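Local coordinates for cohesin (Archaeoglobus fulgidus, PDB 2XDH), which probably binds dockerin modules, as the cohesin domain of a larger archaeal protein tentatively linked to carbohydrate binding, at residues T3-G8 against V20-E25; A12-D17 against F149-Q154; P40-V45 against N121-T126; S52-S57 against G82-V87. One frame throughout, in Å; residues are numbered along the deposited sequence. Where two conformers were deposited one is given.

Interaction 1: T3-G8 against V20-E25; sequences TTIIAG and VPVKIE
Thr4 and Glu25 exchange two backbone hydrogen bonds, Thr4 N to Glu25 O and Glu25 N to Thr4 O, and Ile6 repeats the exchange with Lys23. In this second ring the bond from Lys23 N to Ile6 O is 2.8 Å long and nearly straight, at 172°. A fifth bond, from Gly8 N to Pro21 O, closes the end of the ladder. The non-hydrogen-bonded pair Ile5–Ile24 lies between the rings and Ala7–Val22 beyond the second, before the Gly8 bond; CA-H groups supplement the ladder: Ile5 CA stands 3.3 Å from Lys23 O. These strands form an antiparallel beta hairpin, the first of the cohesin beta sandwich, with axes running at 173° to each other.

Apolar contact divides between the two faces. On the buried face, branched residues fit the interior: Ile5 CG2 crosses to Val22 CG1 at 3.7 Å, and Thr3 CG2 meets Ile24 CD1 at 3.8 Å. There Leu127 packs on Ile5, Ala7 and Val22. On the partly exposed face, Ile6 CG2 lies 4.0 Å from Lys23 CE, the lysine lending its methylenes while its chain bends at chi3 (-72°). Glycine suits position 8, because a beta carbon on Gly8 would run into Pro21 CD.

Interaction 2: A12-D17 against F149-Q154; sequences APQGSD and FRIVSQ
Ala12 bonds to the residues before and after Ile151, with Ala12 N donating to Arg150 O at 3.2 Å and Ala12 O accepting from Val152 N at 3.0 Å, the signature of a parallel beta bridge. In the second bond Val152 N sits well above the plane of the Ala12 carbonyl. Ile151 CA also approaches Ala12 O, at 3.2 Å, adding a CA-H contact to the same oxygen.

Beyond the bridge the 12-17 segment turns away. Pro13 to Ser16 form a type II turn, for which Gly15 is well fitted by its positive phi of 92°, and Ser16 OG donates to Pro13 O at 3.0 Å to reinforce it. Pro13 cannot donate from its nitrogen, and lies with CB 3.2 Å from Val152 O. From the turn Gln14 bends at chi2 (82°), and its side chain crosses that of Ile151 at about a right angle, with Gln14 NE2 3.3 Å from Ile151 CG2. Phe149 sends its ring toward Ala12, CE1 being 4.0 Å from Ala12 N.

The bridge joins the end of strand 3-12 to the end of strand 142-151; strand 82-91 adds Val91, which packs on Ala12 and Phe149, and Ile18 of strand 17-38 touches the same two residues.

Interaction 3: P40-V45 against N121-T126; sequences PNVLEV and NSHALT
Leu43 N donates to Pro40 O at 3.0 Å, closing a type I beta turn that directs Pro40, Val42 and Leu43 at the strand carrying His123 and Leu125. No direct hydrogen bond crosses between the segments, so the contact rests on apolar surfaces. The rigid pyrrolidine ring of Pro40 crosses His123 obliquely and leans on its base, with Pro40 CB 3.5 Å from His123 CB. On its other flank Pro40 CD comes to 3.8 Å from Leu125 CD2.

His123 holds CG anti to its carbonyl carbon (chi1 -57°), which brings the ring out to meet Val42 tip to tip. In one of the two conformers of Val42, CG2 stands over one face of the imidazole, 3.9 Å from its centroid and 14° off the normal, a CH-pi contact offset toward the rim that may be absent in the other conformer. A water accepts weak hydrogen bonds from His123 ND1 and Asn41 N. An alanine in place of His123 would probably strip Val42 of the imidazole face it rests on and take away one of the water's weak donors, although the beta carbon would still meet Pro40. Deeper in, the Leu43 and Leu125 side chains cross at about a right angle, with Leu43 CD1 4.1 Å from Leu125 CD2.

Phe149 of strand 142-151 packs on both Val42 and Leu43, while Phe89 and Val91 of strand 82-91 cover Leu43, and Val20 of strand 17-38 reaches Leu125.

Interaction 4: S52-S57 against G82-V87; sequences SLTQNS and GSLFYV
Ser52 and Ser83 exchange hydrogen bonds, each hydroxyl accepting the backbone N-H of the other residue. Ser52 N donates to Ser83 OG at 2.7 Å and nearly straight (172°), while Ser83 N reaches Ser52 OG at a longer 3.1 Å. Both hydroxyls lie between their own backbone N and carbonyl carbon, chi1 being 67° in Ser52 and 49° in Ser83, a compact placement that keeps each oxygen close to the opposing main chain. Serine suits these places because its short side chain can accept a backbone N-H at such close range.

Leu53 follows with its N bonded to Ser83 O at 3.0 Å, and its side chain lies against the glycine next door: CD1 is 3.5 Å from Gly82 CA. A beta carbon on Gly82 would collide with Leu53 CG and Ser52 OG.

Thr54 turns its hydroxyl to the Leu84 carbonyl, OG1 donating to Leu84 O at 2.6 Å from above the carbonyl plane. Thr54 OG1 is also hydrogen-bonded to Gly51 N, so it ties the loop to itself as well as to the strand. The Thr54 methyl packs beside Leu84, with CG2 4.2 Å from Leu84 CD2. A valine in place of Thr54 would probably leave Leu84 O without this donor and Gly51 N without its acceptor.

Leu84 and Phe85 form a classic beta bulge opposite Val22 where strand 82-91 turns a corner beside strand 17-38; Ile78 of strand 77-79 touches Leu53 and Thr54, and Ile72 of strand 67-74 packs on Thr54.

How the interactions relate
All four contacts reach one mixed sheet system of the cohesin beta sandwich. Interaction 1 comes first along the chain, and its hairpin is flanked by strands 82-91 and 142-151. Interaction 4 lies closest to it, centres about 10 Å apart, with Val20 and Val22 probably hydrogen-bonded to Val87 and Leu84. Interactions 2 and 3 are about 11 Å apart and joined at Phe149 and His123, on the same side of the chain's centre, whereas 3 and 4 lie on opposite sides, about 21 Å apart. Interaction 2 joins the loop after strand 3-12 to the end of strand 142-151, alternates along the chain with interaction 1, and brackets 3 and 4 between its segments.

Interaction 1: T3-G8 against V20-E25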
loop_
_atom_site.group_PDB
_atom_site.type_symbol
_atom_site.label_atom_id
_atom_site.label_comp_id
_atom_site.label_asym_id
_atom_site.label_seq_id
_atom_site.Cartn_x
_atom_site.Cartn_y
_atom_site.Cartn_z
ATOM N N THR A 3 -10.707 -0.453 -6.349
ATOM C CA THR A 3 -10.825 -1.862 -6.716
ATOM C C THR A 3 -12.150 -2.068 -7.446
ATOM O O THR A 3 -13.195 -1.638 -6.977
ATOM C CB THR A 3 -10.720 -2.773 -5.477
ATOM O OG1 THR A 3 -9.476 -2.498 -4.811
ATOM C CG2 THR A 3 -10.741 -4.241 -5.870
ATOM N N THR A 4 -12.105 -2.710 -8.605
ATOM C CA THR A 4 -13.326 -2.901 -9.380
ATOM C C THR A 4 -13.434 -4.324 -9.833
ATOM O O THR A 4 -12.448 -4.899 -10.261
ATOM C CB THR A 4 -13.305 -1.986 -10.629
ATOM O OG1 THR A 4 -13.109 -0.624 -10.205
ATOM C CG2 THR A 4 -14.614 -2.103 -11.417
ATOM N N ILE A 5 -14.636 -4.888 -9.750
ATOM C CA ILE A 5 -14.861 -6.238 -10.264
ATOM C C ILE A 5 -15.739 -6.115 -11.502
ATOM O O ILE A 5 -16.749 -5.415 -11.466
ATOM C CB ILE A 5 -15.562 -7.125 -9.231
ATOM C CG1 ILE A 5 -14.651 -7.291 -8.003
ATOM C CG2 ILE A 5 -15.855 -8.517 -9.835
ATOM C CD1 ILE A 5 -15.308 -8.045 -6.843
ATOM N N ILE A 6 -15.350 -6.782 -12.582
ATOM C CA ILE A 6 -15.975 -6.568 -13.890
ATOM C C ILE A 6 -16.358 -7.876 -14.563
ATOM O O ILE A 6 -15.505 -8.724 -14.793
ATOM C CB ILE A 6 -14.993 -5.875 -14.830
ATOM C CG1 ILE A 6 -14.539 -4.545 -14.231
ATOM C CG2 ILE A 6 -15.619 -5.692 -16.221
ATOM C CD1 ILE A 6 -13.568 -3.776 -15.125
ATOM N N ALA A 7 -17.638 -8.041 -14.877
ATOM C CA ALA A 7 -18.067 -9.199 -15.651
ATOM C C ALA A 7 -17.844 -8.903 -17.136
ATOM O O ALA A 7 -18.175 -7.823 -17.620
ATOM C CB ALA A 7 -19.528 -9.506 -15.373
ATOM N N GLY A 8 -17.274 -9.858 -17.861
ATOM C CA GLY A 8 -16.995 -9.654 -19.267
ATOM C C GLY A 8 -18.259 -9.619 -20.110
ATOM O O GLY A 8 -19.336 -10.038 -19.667
ATOM N N VAL A 20 -16.768 -16.480 -20.589
ATOM C CA VAL A 20 -16.887 -15.122 -20.049
ATOM C C VAL A 20 -16.107 -15.006 -18.750
ATOM O O VAL A 20 -16.394 -15.712 -17.783
ATOM C CB VAL A 20 -18.343 -14.771 -19.733
ATOM C CG1 VAL A 20 -18.426 -13.389 -19.114
ATOM C CG2 VAL A 20 -19.216 -14.871 -21.004
ATOM N N PRO A 21 -15.107 -14.125 -18.727
ATOM C CA PRO A 21 -14.351 -13.938 -17.492
ATOM C C PRO A 21 -15.048 -12.961 -16.566
ATOM O O PRO A 21 -15.793 -12.088 -17.025
ATOM C CB PRO A 21 -13.049 -13.306 -17.985
ATOM C CG PRO A 21 -13.493 -12.460 -19.166
ATOM C CD PRO A 21 -14.592 -13.287 -19.833
ATOM N N VAL A 22 -14.798 -13.110 -15.266
ATOM C CA VAL A 22 -15.054 -12.042 -14.307
ATOM C C VAL A 22 -13.687 -11.613 -13.783
ATOM O O VAL A 22 -12.915 -12.438 -13.278
ATOM C CB VAL A 22 -15.952 -12.526 -13.171
ATOM C CG1 VAL A 22 -16.013 -11.502 -12.042
ATOM C CG2 VAL A 22 -17.355 -12.845 -13.719
ATOM N N LYS A 23 -13.371 -10.332 -13.935
ATOM C CA LYS A 23 -12.025 -9.852 -13.675
ATOM C C LYS A 23 -12.010 -8.926 -12.469
ATOM O O LYS A 23 -13.036 -8.367 -12.087
ATOM C CB LYS A 23 -11.501 -9.051 -14.867
ATOM C CG LYS A 23 -11.483 -9.782 -16.171
ATOM C CD LYS A 23 -11.362 -8.782 -17.313
ATOM C CE LYS A 23 -12.664 -8.016 -17.503
ATOM N NZ LYS A 23 -12.590 -7.100 -18.671
ATOM N N ILE A 24 -10.827 -8.729 -11.906
ATOM C CA ILE A 24 -10.662 -7.690 -10.892
ATOM C C ILE A 24 -9.634 -6.681 -11.377
ATOM O O ILE A 24 -8.675 -7.032 -12.072
ATOM C CB ILE A 24 -10.278 -8.289 -9.512
ATOM C CG1 ILE A 24 -10.417 -7.241 -8.402
ATOM C CG2 ILE A 24 -8.865 -8.878 -9.543
ATOM C CD1 ILE A 24 -10.557 -7.858 -7.003
ATOM N N GLU A 25 -9.823 -5.422 -11.014
ATOM C CA GLU A 25 -8.860 -4.405 -11.393
ATOM C C GLU A 25 -8.453 -3.616 -10.153
ATOM O O GLU A 25 -9.303 -3.261 -9.329
ATOM C CB GLU A 25 -9.463 -3.485 -12.461
ATOM C CG GLU A 25 -9.948 -4.245 -13.704
ATOM C CD GLU A 25 -8.814 -4.911 -14.477
ATOM O OE1 GLU A 25 -7.765 -4.257 -14.652
ATOM O OE2 GLU A 25 -8.960 -6.088 -14.899
#

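Interaction 2: A12-D17 against F149-Q154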
loop_
_atom_site.group_PDB
_atom_site.type_symbol
_atom_site.label_atom_id
_atom_site.label_comp_id
_atom_site.label_asym_id
_atom_site.label_seq_id
_atom_site.Cartn_x
_atom_site.Cartn_y
_atom_site.Cartn_z
ATOM N N ALA A 12 -22.608 -14.318 -29.327
ATOM C CA ALA A 12 -22.451 -15.593 -30.025
ATOM C C ALA A 12 -23.805 -16.110 -30.487
ATOM O O ALA A 12 -24.836 -15.679 -29.974
ATOM C CB ALA A 12 -21.786 -16.596 -29.118
ATOM N N PRO A 13 -23.810 -17.038 -31.465
ATOM C CA PRO A 13 -25.064 -17.582 -31.996
ATOM C C PRO A 13 -25.594 -18.688 -31.102
ATOM O O PRO A 13 -24.863 -19.180 -30.244
ATOM C CB PRO A 13 -24.650 -18.190 -33.348
ATOM C CG PRO A 13 -23.169 -17.896 -33.508
ATOM C CD PRO A 13 -22.643 -17.628 -32.135
ATOM N N GLN A 14 -26.848 -19.072 -31.305
ATOM C CA GLN A 14 -27.411 -20.220 -30.611
ATOM C C GLN A 14 -26.554 -21.448 -30.889
ATOM O O GLN A 14 -26.056 -21.631 -32.005
ATOM C CB GLN A 14 -28.849 -20.477 -31.067
ATOM C CG GLN A 14 -29.782 -19.280 -30.941
ATOM C CD GLN A 14 -29.663 -18.305 -32.107
ATOM O OE1 GLN A 14 -28.813 -18.466 -32.985
ATOM N NE2 GLN A 14 -30.522 -17.291 -32.122
ATOM N N GLY A 15 -26.375 -22.284 -29.873
ATOM C CA GLY A 15 -25.681 -23.549 -30.043
ATOM C C GLY A 15 -24.188 -23.504 -29.783
ATOM O O GLY A 15 -23.527 -24.540 -29.735
ATOM N N SER A 16 -23.638 -22.309 -29.611
ATOM C CA SER A 16 -22.201 -22.207 -29.417
ATOM C C SER A 16 -21.870 -22.046 -27.946
ATOM O O SER A 16 -22.718 -21.648 -27.146
ATOM C CB SER A 16 -21.623 -21.041 -30.222
ATOM O OG SER A 16 -22.014 -19.798 -29.670
ATOM N N ASP A 17 -20.638 -22.373 -27.586
ATOM C CA ASP A 17 -20.166 -22.114 -26.241
ATOM C C ASP A 17 -19.407 -20.795 -26.225
ATOM O O ASP A 17 -18.766 -20.419 -27.212
ATOM C CB ASP A 17 -19.272 -23.248 -25.751
ATOM C CG ASP A 17 -19.970 -24.587 -25.777
ATOM O OD1 ASP A 17 -19.284 -25.610 -25.976
ATOM O OD2 ASP A 17 -21.207 -24.616 -25.604
ATOM N N PHE A 149 -24.536 -9.526 -22.705
ATOM C CA PHE A 149 -24.462 -10.609 -23.678
ATOM C C PHE A 149 -25.543 -10.490 -24.736
ATOM O O PHE A 149 -26.692 -10.201 -24.417
ATOM C CB PHE A 149 -24.577 -11.978 -23.015
ATOM C CG PHE A 149 -24.824 -13.079 -24.004
ATOM C CD1 PHE A 149 -23.768 -13.671 -24.664
ATOM C CD2 PHE A 149 -26.115 -13.466 -24.320
ATOM C CE1 PHE A 149 -23.991 -14.660 -25.606
ATOM C CE2 PHE A 149 -26.345 -14.452 -25.258
ATOM C CZ PHE A 149 -25.277 -15.050 -25.901
ATOM N N ARG A 150 -25.168 -10.719 -25.993
ATOM C CA ARG A 150 -26.115 -10.667 -27.107
ATOM C C ARG A 150 -26.017 -11.901 -28.003
ATOM O O ARG A 150 -24.926 -12.379 -28.302
ATOM C CB ARG A 150 -25.894 -9.418 -27.974
ATOM C CG ARG A 150 -26.421 -8.128 -27.383
ATOM C CD ARG A 150 -26.903 -7.178 -28.474
ATOM N NE ARG A 150 -25.909 -6.981 -29.529
ATOM C CZ ARG A 150 -26.149 -7.160 -30.825
ATOM N NH1 ARG A 150 -27.355 -7.537 -31.229
ATOM N NH2 ARG A 150 -25.186 -6.960 -31.719
ATOM N N ILE A 151 -27.157 -12.403 -28.456
ATOM C CA ILE A 151 -27.133 -13.446 -29.469
ATOM C C ILE A 151 -26.884 -12.803 -30.826
ATOM O O ILE A 151 -27.549 -11.837 -31.195
ATOM C CB ILE A 151 -28.431 -14.245 -29.499
ATOM C CG1 ILE A 151 -28.708 -14.848 -28.123
ATOM C CG2 ILE A 151 -28.355 -15.344 -30.547
ATOM C CD1 ILE A 151 -29.959 -15.656 -28.096
ATOM N N VAL A 152 -25.928 -13.355 -31.564
ATOM C CA VAL A 152 -25.397 -12.727 -32.767
ATOM C C VAL A 152 -25.134 -13.796 -33.843
ATOM O O VAL A 152 -25.045 -14.978 -33.529
ATOM C CB VAL A 152 -24.099 -11.965 -32.396
ATOM C CG1 VAL A 152 -22.956 -12.297 -33.335
ATOM C CG2 VAL A 152 -24.361 -10.463 -32.306
ATOM N N SER A 153 -25.024 -13.388 -35.106
ATOM C CA SER A 153 -24.764 -14.332 -36.192
ATOM C C SER A 153 -23.271 -14.475 -36.447
ATOM O O SER A 153 -22.477 -14.525 -35.512
ATOM C CB SER A 153 -25.433 -13.855 -37.476
ATOM O OG SER A 153 -24.755 -12.722 -37.995
ATOM N N GLN A 154 -22.897 -14.534 -37.725
ATOM C CA GLN A 154 -21.495 -14.510 -38.133
ATOM C C GLN A 154 -20.857 -13.149 -37.860
ATOM O O GLN A 154 -19.809 -12.822 -38.419
ATOM C CB GLN A 154 -21.353 -14.829 -39.622
ATOM C CG GLN A 154 -21.697 -16.256 -40.010
ATOM C CD GLN A 154 -21.357 -16.554 -41.459
ATOM O OE1 GLN A 154 -21.654 -17.634 -41.974
ATOM N NE2 GLN A 154 -20.727 -15.594 -42.127
#

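Interaction 3: P40-V45 against N121-T126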
loop_
_atom_site.group_PDB
_atom_site.type_symbol
_atom_site.label_atom_id
_atom_site.label_comp_id
_atom_site.label_asym_id
_atom_site.label_seq_id
_atom_site.Cartn_x
_atom_site.Cartn_y
_atom_site.Cartn_z
ATOM N N PRO A 40 -28.519 -14.465 -17.923
ATOM C CA PRO A 40 -29.815 -14.553 -18.618
ATOM C C PRO A 40 -30.262 -15.976 -18.956
ATOM O O PRO A 40 -29.438 -16.891 -19.015
ATOM C CB PRO A 40 -29.577 -13.761 -19.908
ATOM C CG PRO A 40 -28.089 -13.808 -20.120
ATOM C CD PRO A 40 -27.482 -13.822 -18.748
ATOM N N ASN A 41 -31.566 -16.137 -19.191
ATOM C CA ASN A 41 -32.162 -17.423 -19.558
ATOM C C ASN A 41 -31.612 -18.011 -20.847
ATOM O O ASN A 41 -31.669 -19.219 -21.058
ATOM C CB ASN A 41 -33.681 -17.290 -19.708
ATOM C CG ASN A 41 -34.393 -17.243 -18.380
ATOM O OD1 ASN A 41 -33.939 -17.834 -17.401
ATOM N ND2 ASN A 41 -35.518 -16.539 -18.336
ATOM N N VAL A 42 -31.096 -17.153 -21.723
ATOM C CA VAL A 42 -30.545 -17.612 -22.990
ATOM C C VAL A 42 -29.203 -18.305 -22.814
ATOM O O VAL A 42 -28.682 -18.902 -23.756
ATOM C CB VAL A 42 -30.400 -16.464 -24.011
ATOM C CG1 VAL A 42 -31.771 -15.970 -24.444
ATOM C CG2 VAL A 42 -29.569 -15.331 -23.433
ATOM N N LEU A 43 -28.642 -18.220 -21.608
ATOM C CA LEU A 43 -27.377 -18.881 -21.317
ATOM C C LEU A 43 -27.541 -20.063 -20.364
ATOM O O LEU A 43 -28.421 -20.083 -19.502
ATOM C CB LEU A 43 -26.359 -17.887 -20.759
ATOM C CG LEU A 43 -25.915 -16.759 -21.694
ATOM C CD1 LEU A 43 -24.800 -15.944 -21.039
ATOM C CD2 LEU A 43 -25.444 -17.304 -23.024
ATOM N N GLU A 44 -26.673 -21.049 -20.528
ATOM C CA GLU A 44 -26.663 -22.205 -19.657
ATOM C C GLU A 44 -25.236 -22.492 -19.244
ATOM O O GLU A 44 -24.345 -22.551 -20.088
ATOM C CB GLU A 44 -27.241 -23.416 -20.389
ATOM C CG GLU A 44 -26.783 -24.728 -19.821
ATOM C CD GLU A 44 -27.504 -25.884 -20.454
ATOM O OE1 GLU A 44 -28.576 -25.636 -21.052
ATOM O OE2 GLU A 44 -27.001 -27.024 -20.361
ATOM N N VAL A 45 -25.021 -22.668 -17.947
ATOM C CA VAL A 45 -23.673 -22.838 -17.418
ATOM C C VAL A 45 -23.161 -24.257 -17.656
ATOM O O VAL A 45 -23.813 -25.230 -17.271
ATOM C CB VAL A 45 -23.616 -22.508 -15.911
ATOM C CG1 VAL A 45 -22.256 -22.889 -15.322
ATOM C CG2 VAL A 45 -23.910 -21.028 -15.681
ATOM N N ASN A 121 -32.008 -7.629 -28.807
ATOM C CA ASN A 121 -31.932 -7.191 -27.417
ATOM C C ASN A 121 -30.795 -7.838 -26.626
ATOM O O ASN A 121 -30.436 -8.998 -26.850
ATOM C CB ASN A 121 -33.271 -7.400 -26.702
ATOM C CG ASN A 121 -33.794 -6.126 -26.065
ATOM O OD1 ASN A 121 -34.988 -5.833 -26.123
ATOM N ND2 ASN A 121 -32.897 -5.356 -25.459
ATOM N N SER A 122 -30.238 -7.071 -25.697
ATOM C CA SER A 122 -29.098 -7.514 -24.907
ATOM C C SER A 122 -29.523 -8.043 -23.540
ATOM O O SER A 122 -30.651 -7.825 -23.100
ATOM C CB SER A 122 -28.093 -6.369 -24.748
ATOM O OG SER A 122 -28.708 -5.211 -24.207
ATOM N N HIS A 123 -28.611 -8.744 -22.877
ATOM C CA HIS A 123 -28.874 -9.328 -21.564
ATOM C C HIS A 123 -27.745 -8.984 -20.598
ATOM O O HIS A 123 -26.604 -8.828 -21.011
ATOM C CB HIS A 123 -28.989 -10.848 -21.670
ATOM C CG HIS A 123 -30.033 -11.310 -22.634
ATOM N ND1 HIS A 123 -31.335 -11.563 -22.257
ATOM C CD2 HIS A 123 -29.967 -11.567 -23.962
ATOM C CE1 HIS A 123 -32.027 -11.956 -23.312
ATOM N NE2 HIS A 123 -31.221 -11.967 -24.359
ATOM N N ALA A 124 -28.073 -8.885 -19.317
ATOM C CA ALA A 124 -27.101 -8.485 -18.305
ATOM C C ALA A 124 -26.435 -9.690 -17.700
ATOM O O ALA A 124 -27.089 -10.711 -17.470
ATOM C CB ALA A 124 -27.791 -7.672 -17.212
ATOM N N LEU A 125 -25.125 -9.585 -17.478
ATOM C CA LEU A 125 -24.415 -10.523 -16.615
ATOM C C LEU A 125 -24.115 -9.688 -15.392
ATOM O O LEU A 125 -23.196 -8.865 -15.417
ATOM C CB LEU A 125 -23.127 -10.996 -17.277
ATOM C CG LEU A 125 -23.395 -11.883 -18.505
ATOM C CD1 LEU A 125 -22.202 -11.921 -19.451
ATOM C CD2 LEU A 125 -23.767 -13.290 -18.051
ATOM N N THR A 126 -24.913 -9.870 -14.341
ATOM C CA THR A 126 -24.871 -8.968 -13.196
ATOM C C THR A 126 -24.060 -9.509 -12.026
ATOM O O THR A 126 -24.132 -10.682 -11.694
ATOM C CB THR A 126 -26.290 -8.626 -12.692
ATOM O OG1 THR A 126 -26.864 -9.771 -12.052
ATOM C CG2 THR A 126 -27.174 -8.199 -13.842
HETATM O O HOH W 1 -33.123 -13.317 -20.191
#

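Interaction 4: S52-S57 against G82-V87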
loop_
_atom_site.group_PDB
_atom_site.type_symbol
_atom_site.label_atom_id
_atom_site.label_comp_id
_atom_site.label_asym_id
_atom_site.label_seq_id
_atom_site.Cartn_x
_atom_site.Cartn_y
_atom_site.Cartn_z
ATOM N N SER A 52 -6.812 -16.263 -13.943
ATOM C CA SER A 52 -5.360 -16.074 -13.954
ATOM C C SER A 52 -4.812 -15.762 -12.564
ATOM O O SER A 52 -3.632 -15.961 -12.292
ATOM C CB SER A 52 -4.964 -14.953 -14.927
ATOM O OG SER A 52 -5.418 -13.681 -14.477
ATOM N N LEU A 53 -5.667 -15.275 -11.677
ATOM C CA LEU A 53 -5.208 -14.875 -10.349
ATOM C C LEU A 53 -5.503 -15.910 -9.277
ATOM O O LEU A 53 -5.014 -15.796 -8.167
ATOM C CB LEU A 53 -5.860 -13.547 -9.935
ATOM C CG LEU A 53 -5.502 -12.343 -10.789
ATOM C CD1 LEU A 53 -6.387 -11.128 -10.405
ATOM C CD2 LEU A 53 -4.028 -12.020 -10.603
ATOM N N THR A 54 -6.324 -16.905 -9.600
ATOM C CA THR A 54 -6.878 -17.768 -8.567
ATOM C C THR A 54 -6.553 -19.247 -8.820
ATOM O O THR A 54 -7.209 -20.116 -8.267
ATOM C CB THR A 54 -8.409 -17.607 -8.466
ATOM O OG1 THR A 54 -8.974 -17.740 -9.776
ATOM C CG2 THR A 54 -8.796 -16.223 -7.890
ATOM N N GLN A 55 -5.559 -19.518 -9.672
ATOM C CA GLN A 55 -5.176 -20.893 -9.997
ATOM C C GLN A 55 -4.828 -21.681 -8.736
ATOM O O GLN A 55 -4.965 -22.900 -8.697
ATOM C CB GLN A 55 -3.970 -20.914 -10.944
ATOM C CG GLN A 55 -4.246 -20.449 -12.370
ATOM C CD GLN A 55 -5.211 -21.363 -13.093
ATOM O OE1 GLN A 55 -4.997 -22.564 -13.167
ATOM N NE2 GLN A 55 -6.285 -20.799 -13.616
ATOM N N ASN A 56 -4.358 -20.979 -7.707
ATOM C CA ASN A 56 -3.900 -21.639 -6.488
ATOM C C ASN A 56 -4.644 -21.175 -5.242
ATOM O O ASN A 56 -4.288 -21.529 -4.119
ATOM C CB ASN A 56 -2.381 -21.479 -6.338
ATOM C CG ASN A 56 -1.619 -22.218 -7.425
ATOM O OD1 ASN A 56 -1.021 -21.611 -8.322
ATOM N ND2 ASN A 56 -1.652 -23.536 -7.359
ATOM N N SER A 57 -5.693 -20.390 -5.454
ATOM C CA SER A 57 -6.586 -19.978 -4.377
ATOM C C SER A 57 -7.496 -21.141 -3.962
ATOM O O SER A 57 -7.639 -22.112 -4.697
ATOM C CB SER A 57 -7.473 -18.819 -4.861
ATOM O OG SER A 57 -6.686 -17.763 -5.352
ATOM N N GLY A 82 -6.541 -8.930 -13.245
ATOM C CA GLY A 82 -6.547 -10.266 -13.816
ATOM C C GLY A 82 -7.912 -10.908 -13.664
ATOM O O GLY A 82 -8.822 -10.302 -13.115
ATOM N N SER A 83 -8.067 -12.130 -14.167
ATOM C CA SER A 83 -9.335 -12.826 -14.025
ATOM C C SER A 83 -9.426 -13.573 -12.695
ATOM O O SER A 83 -8.452 -14.180 -12.232
ATOM C CB SER A 83 -9.556 -13.782 -15.201
ATOM O OG SER A 83 -8.411 -14.585 -15.415
ATOM N N LEU A 84 -10.608 -13.508 -12.092
ATOM C CA LEU A 84 -10.938 -14.243 -10.877
ATOM C C LEU A 84 -11.485 -15.612 -11.234
ATOM O O LEU A 84 -11.219 -16.598 -10.551
ATOM C CB LEU A 84 -11.990 -13.479 -10.070
ATOM C CG LEU A 84 -11.523 -12.137 -9.513
ATOM C CD1 LEU A 84 -12.677 -11.445 -8.798
ATOM C CD2 LEU A 84 -10.344 -12.375 -8.563
ATOM N N PHE A 85 -12.276 -15.666 -12.299
ATOM C CA PHE A 85 -12.780 -16.945 -12.797
ATOM C C PHE A 85 -13.343 -16.752 -14.192
ATOM O O PHE A 85 -13.509 -15.621 -14.641
ATOM C CB PHE A 85 -13.811 -17.576 -11.849
ATOM C CG PHE A 85 -15.051 -16.722 -11.603
ATOM C CD1 PHE A 85 -16.207 -16.923 -12.348
ATOM C CD2 PHE A 85 -15.063 -15.758 -10.604
ATOM C CE1 PHE A 85 -17.353 -16.166 -12.122
ATOM C CE2 PHE A 85 -16.204 -14.990 -10.362
ATOM C CZ PHE A 85 -17.353 -15.194 -11.128
ATOM N N TYR A 86 -13.595 -17.858 -14.882
ATOM C CA TYR A 86 -14.169 -17.845 -16.223
ATOM C C TYR A 86 -15.425 -18.690 -16.132
ATOM O O TYR A 86 -15.433 -19.715 -15.444
ATOM C CB TYR A 86 -13.199 -18.490 -17.238
ATOM C CG TYR A 86 -12.115 -17.564 -17.749
ATOM C CD1 TYR A 86 -12.310 -16.812 -18.910
ATOM C CD2 TYR A 86 -10.893 -17.440 -17.085
ATOM C CE1 TYR A 86 -11.325 -15.957 -19.396
ATOM C CE2 TYR A 86 -9.898 -16.573 -17.563
ATOM C CZ TYR A 86 -10.129 -15.837 -18.719
ATOM O OH TYR A 86 -9.172 -14.975 -19.212
ATOM N N VAL A 87 -16.492 -18.266 -16.793
ATOM C CA VAL A 87 -17.662 -19.124 -16.889
ATOM C C VAL A 87 -17.812 -19.608 -18.324
ATOM O O VAL A 87 -17.798 -18.821 -19.262
ATOM C CB VAL A 87 -18.960 -18.428 -16.392
ATOM C CG1 VAL A 87 -20.140 -19.386 -16.471
ATOM C CG2 VAL A 87 -18.783 -17.952 -14.955
#